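4-methyl-5(B-hydroxyethyl)-thiazole monophosphate biosynthesis enzyme (Vibrio cholerae O1 biovar El Tor, PDB 3OT1) is of unknown function but belongs to the DJ-1/PfpI family and may take part in making the thiazole phosphate moiety of thiamine. Local coordinates at residues A84-D98 with A112-F124. Residues are numbered along the deposited sequence; the frame is centred on the assembly and turned at random.
Sequences AQAFADSTALLALID and ATPALVFAKQQKF
Val117 drives its two methyl groups into the segment 84-98 as a knob, received by Ala84, Phe87, Ala88 and Leu94. With CG1 anti to the backbone N (chi1 -177°), its branches part: CG2 lies against helix 84-88, 3.2 Å from Ala84 O and close to the first side-chain carbon of Phe87, CB, while CG1 meets Leu94 CD2 and Ile97 CD1 of the next helix. A compact beta-branched residue fits this fork between two helices. The small Ala84 and Ala88 let helices 84-88 and 113-119, nearly parallel at 12°, bring their axes within 8.2 Å; Ala88 CB lies 3.4 Å from Leu116 O, and Ala84 CB nestles between Thr113 OG1 and the CB atoms of Ala112 and Leu116. The Thr113 hydroxyl is bonded to Pro78 O. At the rim, a water donates to Leu116 O, while Leu116 CD1 comes obliquely against Gln85 CD and NE2.

Helix 91-98 instead crosses helix 113-119 at -90°. Here Ile97 uses both branches: CD1 comes to the edge of the Phe118 ring, near its plane, at 3.9 Å from CE1, and CG2 reaches Phe124 CE2 at 3.6 Å. Phe124 in turn points its own edge at the face of Phe118, CD2 standing 3.7 Å above the ring centre. Leu94 CD1 and CD2 lie across the Gln121 chain at about a right angle, against its CB and CG, with CD1 also near OE1.

Lys123 bends at chi2, its methylenes passing Ile97 CG2 before NZ forms a salt bridge on the syn side of Asp98 OD1 (2.7 Å). A second water links NZ to Asp98 OD2, closing the partly exposed margin with charge.

Phe118 also packs on Leu77 and Val107 of strands 74-77 and 106-110, placing this contact among helices that cover the mostly parallel, mixed sheet of the DJ-1/PfpI alpha/beta sandwich.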
loop_
_atom_site.group_PDB
_atom_site.type_symbol
_atom_site.label_atom_id
_atom_site.label_comp_id
_atom_site.label_asym_id
_atom_site.label_seq_id
_atom_site.Cartn_x
_atom_site.Cartn_y
_atom_site.Cartn_z
ATOM N N ALA A 84 0.314 -2.071 16.624
ATOM C CA ALA A 84 0.171 -0.963 17.565
ATOM C C ALA A 84 0.347 -1.451 18.997
ATOM O O ALA A 84 0.970 -0.781 19.823
ATOM C CB ALA A 84 -1.154 -0.290 17.401
ATOM N N GLN A 85 -0.185 -2.631 19.319
ATOM C CA GLN A 85 -0.024 -3.182 20.677
ATOM C C GLN A 85 1.451 -3.489 20.942
ATOM O O GLN A 85 1.968 -3.258 22.025
ATOM C CB GLN A 85 -0.872 -4.445 20.878
ATOM C CG GLN A 85 -2.382 -4.234 20.867
ATOM C CD GLN A 85 -2.926 -3.552 22.111
ATOM O OE1 GLN A 85 -2.191 -2.917 22.851
ATOM N NE2 GLN A 85 -4.230 -3.669 22.330
ATOM N N ALA A 86 2.138 -4.035 19.942
ATOM C CA ALA A 86 3.567 -4.301 20.069
ATOM C C ALA A 86 4.347 -3.010 20.310
ATOM O O ALA A 86 5.277 -2.977 21.124
ATOM C CB ALA A 86 4.112 -5.025 18.846
ATOM N N PHE A 87 3.971 -1.932 19.629
ATOM C CA PHE A 87 4.578 -0.635 19.861
ATOM C C PHE A 87 4.341 -0.168 21.301
ATOM O O PHE A 87 5.252 0.338 21.966
ATOM C CB PHE A 87 4.015 0.410 18.890
ATOM C CG PHE A 87 4.462 0.288 17.430
ATOM C CD1 PHE A 87 5.444 -0.579 16.993
ATOM C CD2 PHE A 87 3.860 1.112 16.490
ATOM C CE1 PHE A 87 5.804 -0.614 15.650
ATOM C CE2 PHE A 87 4.224 1.071 15.166
ATOM C CZ PHE A 87 5.191 0.204 14.744
ATOM N N ALA A 88 3.111 -0.318 21.761
ATOM C CA ALA A 88 2.743 0.117 23.124
ATOM C C ALA A 88 3.505 -0.639 24.200
ATOM O O ALA A 88 3.761 -0.088 25.285
ATOM C CB ALA A 88 1.232 -0.000 23.350
ATOM N N ASP A 89 3.866 -1.884 23.890
ATOM C CA ASP A 89 4.578 -2.777 24.793
ATOM C C ASP A 89 6.098 -2.678 24.670
ATOM O O ASP A 89 6.819 -3.385 25.370
ATOM C CB ASP A 89 4.157 -4.235 24.521
ATOM C CG ASP A 89 2.684 -4.527 24.853
ATOM O OD1 ASP A 89 2.046 -3.809 25.650
ATOM O OD2 ASP A 89 2.158 -5.530 24.324
ATOM N N SER A 90 6.595 -1.804 23.804
ATOM C CA SER A 90 8.004 -1.676 23.549
ATOM C C SER A 90 8.577 -0.467 24.249
ATOM O O SER A 90 8.276 0.657 23.904
ATOM C CB SER A 90 8.256 -1.529 22.045
ATOM O OG SER A 90 9.594 -1.149 21.775
ATOM N N THR A 91 9.416 -0.728 25.243
ATOM C CA THR A 91 10.140 0.324 25.956
ATOM C C THR A 91 10.858 1.248 24.978
ATOM O O THR A 91 10.788 2.483 25.093
ATOM C CB THR A 91 11.124 -0.306 26.975
ATOM O OG1 THR A 91 10.389 -1.189 27.835
ATOM C CG2 THR A 91 11.837 0.786 27.767
ATOM N N ALA A 92 11.563 0.655 24.030
ATOM C CA ALA A 92 12.356 1.431 23.090
ATOM C C ALA A 92 11.467 2.290 22.201
ATOM O O ALA A 92 11.830 3.414 21.884
ATOM C CB ALA A 92 13.215 0.519 22.231
ATOM N N LEU A 93 10.328 1.768 21.753
ATOM C CA LEU A 93 9.452 2.537 20.878
ATOM C C LEU A 93 8.920 3.753 21.624
ATOM O O LEU A 93 8.899 4.871 21.104
ATOM C CB LEU A 93 8.317 1.649 20.343
ATOM C CG LEU A 93 7.358 2.152 19.250
ATOM C CD1 LEU A 93 6.387 3.165 19.808
ATOM C CD2 LEU A 93 8.111 2.739 18.039
ATOM N N LEU A 94 8.425 3.520 22.837
ATOM C CA LEU A 94 7.884 4.619 23.621
ATOM C C LEU A 94 8.942 5.692 23.900
ATOM O O LEU A 94 8.649 6.882 23.828
ATOM C CB LEU A 94 7.277 4.102 24.923
ATOM C CG LEU A 94 6.086 3.146 24.753
ATOM C CD1 LEU A 94 5.635 2.640 26.140
ATOM C CD2 LEU A 94 4.915 3.770 24.019
ATOM N N ALA A 95 10.165 5.266 24.188
ATOM C CA ALA A 95 11.267 6.195 24.376
ATOM C C ALA A 95 11.572 6.992 23.107
ATOM O O ALA A 95 11.926 8.167 23.204
ATOM C CB ALA A 95 12.523 5.432 24.873
ATOM N N LEU A 96 11.482 6.366 21.927
ATOM C CA LEU A 96 11.728 7.087 20.690
ATOM C C LEU A 96 10.668 8.146 20.474
ATOM O O LEU A 96 10.969 9.203 19.962
ATOM C CB LEU A 96 11.768 6.138 19.494
ATOM C CG LEU A 96 13.082 5.405 19.358
ATOM C CD1 LEU A 96 12.917 4.239 18.421
ATOM C CD2 LEU A 96 14.216 6.309 18.857
ATOM N N ILE A 97 9.413 7.856 20.816
ATOM C CA ILE A 97 8.388 8.893 20.696
ATOM C C ILE A 97 8.791 10.117 21.534
ATOM O O ILE A 97 8.726 11.252 21.059
ATOM C CB ILE A 97 7.000 8.387 21.103
ATOM C CG1 ILE A 97 6.508 7.302 20.126
ATOM C CG2 ILE A 97 6.014 9.549 21.216
ATOM C CD1 ILE A 97 5.315 6.539 20.654
ATOM N N ASP A 98 9.215 9.880 22.769
ATOM C CA ASP A 98 9.663 10.960 23.642
ATOM C C ASP A 98 10.858 11.706 23.020
ATOM O O ASP A 98 10.905 12.924 23.015
ATOM C CB ASP A 98 10.098 10.416 24.994
ATOM C CG ASP A 98 8.989 9.731 25.788
ATOM O OD1 ASP A 98 7.815 9.944 25.509
ATOM O OD2 ASP A 98 9.348 8.953 26.708
ATOM N N ALA A 112 -4.593 2.303 14.146
ATOM C CA ALA A 112 -4.756 1.985 15.560
ATOM C C ALA A 112 -3.755 2.703 16.457
ATOM O O ALA A 112 -3.964 2.807 17.662
ATOM C CB ALA A 112 -4.664 0.460 15.787
ATOM N N THR A 113 -2.627 3.127 15.906
ATOM C CA THR A 113 -1.526 3.572 16.734
ATOM C C THR A 113 -1.820 4.789 17.608
ATOM O O THR A 113 -1.450 4.783 18.761
ATOM C CB THR A 113 -0.267 3.698 15.864
ATOM O OG1 THR A 113 0.082 2.371 15.454
ATOM C CG2 THR A 113 0.870 4.335 16.609
ATOM N N PRO A 114 -2.483 5.829 17.082
ATOM C CA PRO A 114 -2.748 6.975 17.990
ATOM C C PRO A 114 -3.610 6.551 19.185
ATOM O O PRO A 114 -3.457 7.123 20.267
ATOM C CB PRO A 114 -3.461 7.986 17.087
ATOM C CG PRO A 114 -2.913 7.674 15.692
ATOM C CD PRO A 114 -2.831 6.155 15.697
ATOM N N ALA A 115 -4.520 5.599 18.999
ATOM C CA ALA A 115 -5.376 5.098 20.087
ATOM C C ALA A 115 -4.622 4.164 21.032
ATOM O O ALA A 115 -4.593 4.381 22.251
ATOM C CB ALA A 115 -6.594 4.407 19.502
ATOM N N LEU A 116 -4.030 3.105 20.486
ATOM C CA LEU A 116 -3.446 2.053 21.301
ATOM C C LEU A 116 -2.056 2.367 21.825
ATOM O O LEU A 116 -1.618 1.726 22.795
ATOM C CB LEU A 116 -3.443 0.721 20.558
ATOM C CG LEU A 116 -4.821 0.189 20.175
ATOM C CD1 LEU A 116 -4.685 -1.187 19.517
ATOM C CD2 LEU A 116 -5.763 0.137 21.375
ATOM N N VAL A 117 -1.378 3.353 21.222
ATOM C CA VAL A 117 -0.078 3.798 21.706
ATOM C C VAL A 117 -0.203 5.164 22.402
ATOM O O VAL A 117 0.056 5.259 23.604
ATOM C CB VAL A 117 0.998 3.818 20.612
ATOM C CG1 VAL A 117 2.341 4.233 21.243
ATOM C CG2 VAL A 117 1.082 2.449 19.928
ATOM N N PHE A 118 -0.591 6.207 21.681
ATOM C CA PHE A 118 -0.521 7.542 22.280
ATOM C C PHE A 118 -1.511 7.713 23.440
ATOM O O PHE A 118 -1.130 8.133 24.537
ATOM C CB PHE A 118 -0.770 8.656 21.266
ATOM C CG PHE A 118 0.172 8.689 20.081
ATOM C CD1 PHE A 118 1.426 8.079 20.084
ATOM C CD2 PHE A 118 -0.223 9.391 18.943
ATOM C CE1 PHE A 118 2.236 8.159 18.959
ATOM C CE2 PHE A 118 0.593 9.477 17.857
ATOM C CZ PHE A 118 1.808 8.872 17.853
ATOM N N ALA A 119 -2.779 7.394 23.193
ATOM C CA ALA A 119 -3.802 7.582 24.207
ATOM C C ALA A 119 -3.513 6.673 25.407
ATOM O O ALA A 119 -3.606 7.135 26.544
ATOM C CB ALA A 119 -5.177 7.388 23.631
ATOM N N LYS A 120 -3.070 5.432 25.184
ATOM C CA LYS A 120 -2.813 4.481 26.278
ATOM C C LYS A 120 -1.533 4.721 27.086
ATOM O O LYS A 120 -1.469 4.373 28.260
ATOM C CB LYS A 120 -2.823 3.033 25.743
ATOM C CG LYS A 120 -4.182 2.549 25.270
ATOM C CD LYS A 120 -5.222 2.638 26.367
ATOM N N GLN A 121 -0.509 5.318 26.477
ATOM C CA GLN A 121 0.795 5.507 27.117
ATOM C C GLN A 121 1.144 6.974 27.351
ATOM O O GLN A 121 2.308 7.316 27.558
ATOM C CB GLN A 121 1.876 4.783 26.313
ATOM C CG GLN A 121 1.734 3.267 26.295
ATOM C CD GLN A 121 1.900 2.650 27.675
ATOM O OE1 GLN A 121 2.601 3.195 28.548
ATOM N NE2 GLN A 121 1.252 1.522 27.886
ATOM N N GLN A 122 0.122 7.819 27.357
ATOM C CA GLN A 122 0.262 9.252 27.648
ATOM C C GLN A 122 1.303 9.913 26.770
ATOM O O GLN A 122 2.189 10.598 27.250
ATOM C CB GLN A 122 0.603 9.512 29.127
ATOM C CG GLN A 122 -0.442 9.051 30.062
ATOM C CD GLN A 122 -0.444 7.557 30.250
ATOM O OE1 GLN A 122 0.613 6.917 30.380
ATOM N NE2 GLN A 122 -1.634 6.977 30.252
ATOM N N LYS A 123 1.187 9.702 25.471
ATOM C CA LYS A 123 1.977 10.451 24.508
ATOM C C LYS A 123 1.078 11.472 23.834
ATOM O O LYS A 123 -0.078 11.186 23.562
ATOM C CB LYS A 123 2.615 9.546 23.456
ATOM C CG LYS A 123 3.411 8.372 24.017
ATOM C CD LYS A 123 4.527 8.765 24.938
ATOM C CE LYS A 123 5.299 7.563 25.364
ATOM N NZ LYS A 123 6.276 7.879 26.465
ATOM N N PHE A 124 1.620 12.660 23.563
ATOM C CA PHE A 124 0.878 13.747 22.919
ATOM C C PHE A 124 -0.396 14.104 23.676
ATOM O O PHE A 124 -1.438 14.407 23.089
ATOM C CB PHE A 124 0.634 13.446 21.430
ATOM C CG PHE A 124 1.901 13.228 20.700
ATOM C CD1 PHE A 124 2.709 14.305 20.405
ATOM C CD2 PHE A 124 2.344 11.954 20.390
ATOM C CE1 PHE A 124 3.921 14.118 19.770
ATOM C CE2 PHE A 124 3.538 11.761 19.762
ATOM C CZ PHE A 124 4.336 12.842 19.451
HETATM O O HOH W 1 -2.476 -0.417 24.228
HETATM O O HOH W 2 8.579 6.219 27.381
#